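Local coordinates for protein antigen, P35 (Borreliella spielmanii A14S, PDB 6HPN) that is a predicted surface lipoprotein of the PFam54 family, orthologous to BBA64 of Borrelia burgdorferi, with a possible part in the pathogenesis of Lyme disease, at residues E128-K133 / N212-T217. Residues are numbered along the deposited sequence; the frame is centred on the assembly and turned at random.
Sequences EEISLK and NLINTT
Two parallel helices of the all-helical PFam54 outer surface protein pack here, with I130 of helix 106-135 meeting I214 and T217 of helix 200-221. The local axes approach to 10.5 Å and run only 4° apart, the I130 and I214 CA atoms lying level across the gap. I130 points CG1 and CD1 across the interface: CG1 meets I214 CD1 at 3.7 Å. Its CD1 reaches in between L213 CB and T217, 3.7 Å from T217 OG1. I214 CG1 stands anti to its carbonyl carbon, and a chi2 of -92° carries CD1 toward helix 106-135, where it also lies 3.7 Å from E129 OE1, the end of an extended chain. Both helices belong to the Borrelia Bbcrasp-1 family region, in this C-terminal part of the longer protein, and are joined in sequence through helix 146-179 and the short helices after it. Helix 146-179 also covers the flank of L213 through D155 and L159, while S131, on the side of its helix turned from this contact, packs against I32 and V33 of helix 16-40. T217 OG1 hydrogen-bonds L213 O one turn back at 2.7 Å, a partner within its own helix that lets the buried hydroxyl lie against the apolar end of I130. The OG1 donor lies 31° off the plane of the L213 carbonyl, on the face opposite T217 N, which bonds the same oxygen. Along the partly exposed margin K133 lays its aliphatic chain over the neighbouring helix, CD 4.1 Å from T217 CG2 and CE near I214 CG2, before a bend at its last torsion sends NZ into a weak hydrogen bond with T218 OG1.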
loop_
_atom_site.group_PDB
_atom_site.type_symbol
_atom_site.label_atom_id
_atom_site.label_comp_id
_atom_site.label_asym_id
_atom_site.label_seq_id
_atom_site.Cartn_x
_atom_site.Cartn_y
_atom_site.Cartn_z
ATOM N N GLU A 128 -0.872 -6.791 -4.827
ATOM C CA GLU A 128 0.173 -7.559 -5.550
ATOM C C GLU A 128 -0.017 -9.050 -5.241
ATOM O O GLU A 128 0.102 -9.853 -6.155
ATOM C CB GLU A 128 1.548 -6.981 -5.211
ATOM C CG GLU A 128 1.736 -5.589 -5.780
ATOM C CD GLU A 128 3.119 -4.992 -5.597
ATOM O OE1 GLU A 128 4.041 -5.767 -5.265
ATOM O OE2 GLU A 128 3.275 -3.753 -5.806
ATOM N N GLU A 129 -0.341 -9.407 -3.997
ATOM C CA GLU A 129 -0.504 -10.818 -3.571
ATOM C C GLU A 129 -1.712 -11.425 -4.293
ATOM O O GLU A 129 -1.632 -12.556 -4.793
ATOM C CB GLU A 129 -0.695 -10.892 -2.059
ATOM C CG GLU A 129 0.568 -10.574 -1.307
ATOM C CD GLU A 129 0.486 -10.759 0.195
ATOM O OE1 GLU A 129 -0.624 -10.570 0.733
ATOM O OE2 GLU A 129 1.551 -11.079 0.816
ATOM N N ILE A 130 -2.801 -10.680 -4.346
ATOM C CA ILE A 130 -4.017 -11.147 -5.046
ATOM C C ILE A 130 -3.694 -11.299 -6.539
ATOM O O ILE A 130 -4.141 -12.301 -7.140
ATOM C CB ILE A 130 -5.195 -10.200 -4.747
ATOM C CG1 ILE A 130 -5.604 -10.338 -3.276
ATOM C CG2 ILE A 130 -6.349 -10.470 -5.702
ATOM C CD1 ILE A 130 -6.875 -9.641 -2.905
ATOM N N SER A 131 -2.949 -10.364 -7.122
ATOM C CA SER A 131 -2.588 -10.444 -8.556
ATOM C C SER A 131 -1.783 -11.727 -8.764
ATOM O O SER A 131 -2.145 -12.491 -9.673
ATOM C CB SER A 131 -1.887 -9.202 -9.047
ATOM O OG SER A 131 -2.740 -8.055 -8.929
ATOM N N LEU A 132 -0.822 -12.027 -7.891
ATOM C CA LEU A 132 0.095 -13.183 -8.094
ATOM C C LEU A 132 -0.712 -14.476 -7.932
ATOM O O LEU A 132 -0.504 -15.377 -8.740
ATOM C CB LEU A 132 1.315 -13.104 -7.149
ATOM C CG LEU A 132 2.284 -11.947 -7.460
ATOM C CD1 LEU A 132 3.279 -11.678 -6.331
ATOM C CD2 LEU A 132 3.005 -12.180 -8.788
ATOM N N LYS A 133 -1.604 -14.543 -6.951
ATOM C CA LYS A 133 -2.473 -15.713 -6.717
ATOM C C LYS A 133 -3.270 -16.019 -7.998
ATOM O O LYS A 133 -3.344 -17.211 -8.384
ATOM C CB LYS A 133 -3.445 -15.466 -5.560
ATOM C CG LYS A 133 -2.871 -15.620 -4.160
ATOM C CD LYS A 133 -3.890 -15.275 -3.091
ATOM C CE LYS A 133 -3.338 -15.346 -1.686
ATOM N NZ LYS A 133 -2.948 -16.726 -1.310
ATOM N N ASN A 212 -10.363 -10.328 4.330
ATOM C CA ASN A 212 -11.450 -11.201 3.830
ATOM C C ASN A 212 -11.482 -11.112 2.295
ATOM O O ASN A 212 -11.881 -12.110 1.660
ATOM C CB ASN A 212 -12.675 -11.178 4.757
ATOM C CG ASN A 212 -13.408 -9.872 4.888
ATOM O OD1 ASN A 212 -13.967 -9.378 3.916
ATOM N ND2 ASN A 212 -13.510 -9.379 6.110
ATOM N N LEU A 213 -10.804 -10.136 1.695
ATOM C CA LEU A 213 -10.493 -10.218 0.240
ATOM C C LEU A 213 -9.452 -11.304 -0.050
ATOM O O LEU A 213 -9.646 -12.034 -1.039
ATOM C CB LEU A 213 -10.000 -8.863 -0.260
ATOM C CG LEU A 213 -11.064 -7.773 -0.324
ATOM C CD1 LEU A 213 -10.578 -6.670 -1.242
ATOM C CD2 LEU A 213 -12.424 -8.309 -0.776
ATOM N N ILE A 214 -8.413 -11.431 0.777
ATOM C CA ILE A 214 -7.348 -12.456 0.572
ATOM C C ILE A 214 -7.937 -13.864 0.792
ATOM O O ILE A 214 -7.628 -14.787 -0.009
ATOM C CB ILE A 214 -6.122 -12.182 1.472
ATOM C CG1 ILE A 214 -5.370 -10.900 1.091
ATOM C CG2 ILE A 214 -5.192 -13.380 1.480
ATOM C CD1 ILE A 214 -4.238 -11.096 0.119
ATOM N N ASN A 215 -8.732 -14.042 1.842
ATOM C CA ASN A 215 -9.390 -15.335 2.156
ATOM C C ASN A 215 -10.363 -15.701 1.033
ATOM O O ASN A 215 -10.370 -16.874 0.593
ATOM C CB ASN A 215 -10.085 -15.303 3.517
ATOM C CG ASN A 215 -9.113 -15.529 4.665
ATOM O OD1 ASN A 215 -8.042 -16.109 4.470
ATOM N ND2 ASN A 215 -9.480 -15.100 5.865
ATOM N N THR A 216 -11.162 -14.743 0.587
ATOM C CA THR A 216 -12.188 -15.000 -0.439
ATOM C C THR A 216 -11.498 -15.400 -1.748
ATOM O O THR A 216 -11.931 -16.407 -2.370
ATOM C CB THR A 216 -13.105 -13.800 -0.628
ATOM O OG1 THR A 216 -13.929 -13.706 0.527
ATOM C CG2 THR A 216 -13.969 -13.959 -1.856
ATOM N N THR A 217 -10.487 -14.638 -2.172
ATOM C CA THR A 217 -9.656 -14.972 -3.360
ATOM C C THR A 217 -9.140 -16.419 -3.251
ATOM O O THR A 217 -9.296 -17.197 -4.201
ATOM C CB THR A 217 -8.454 -14.029 -3.463
ATOM O OG1 THR A 217 -8.899 -12.689 -3.593
ATOM C CG2 THR A 217 -7.591 -14.309 -4.666
#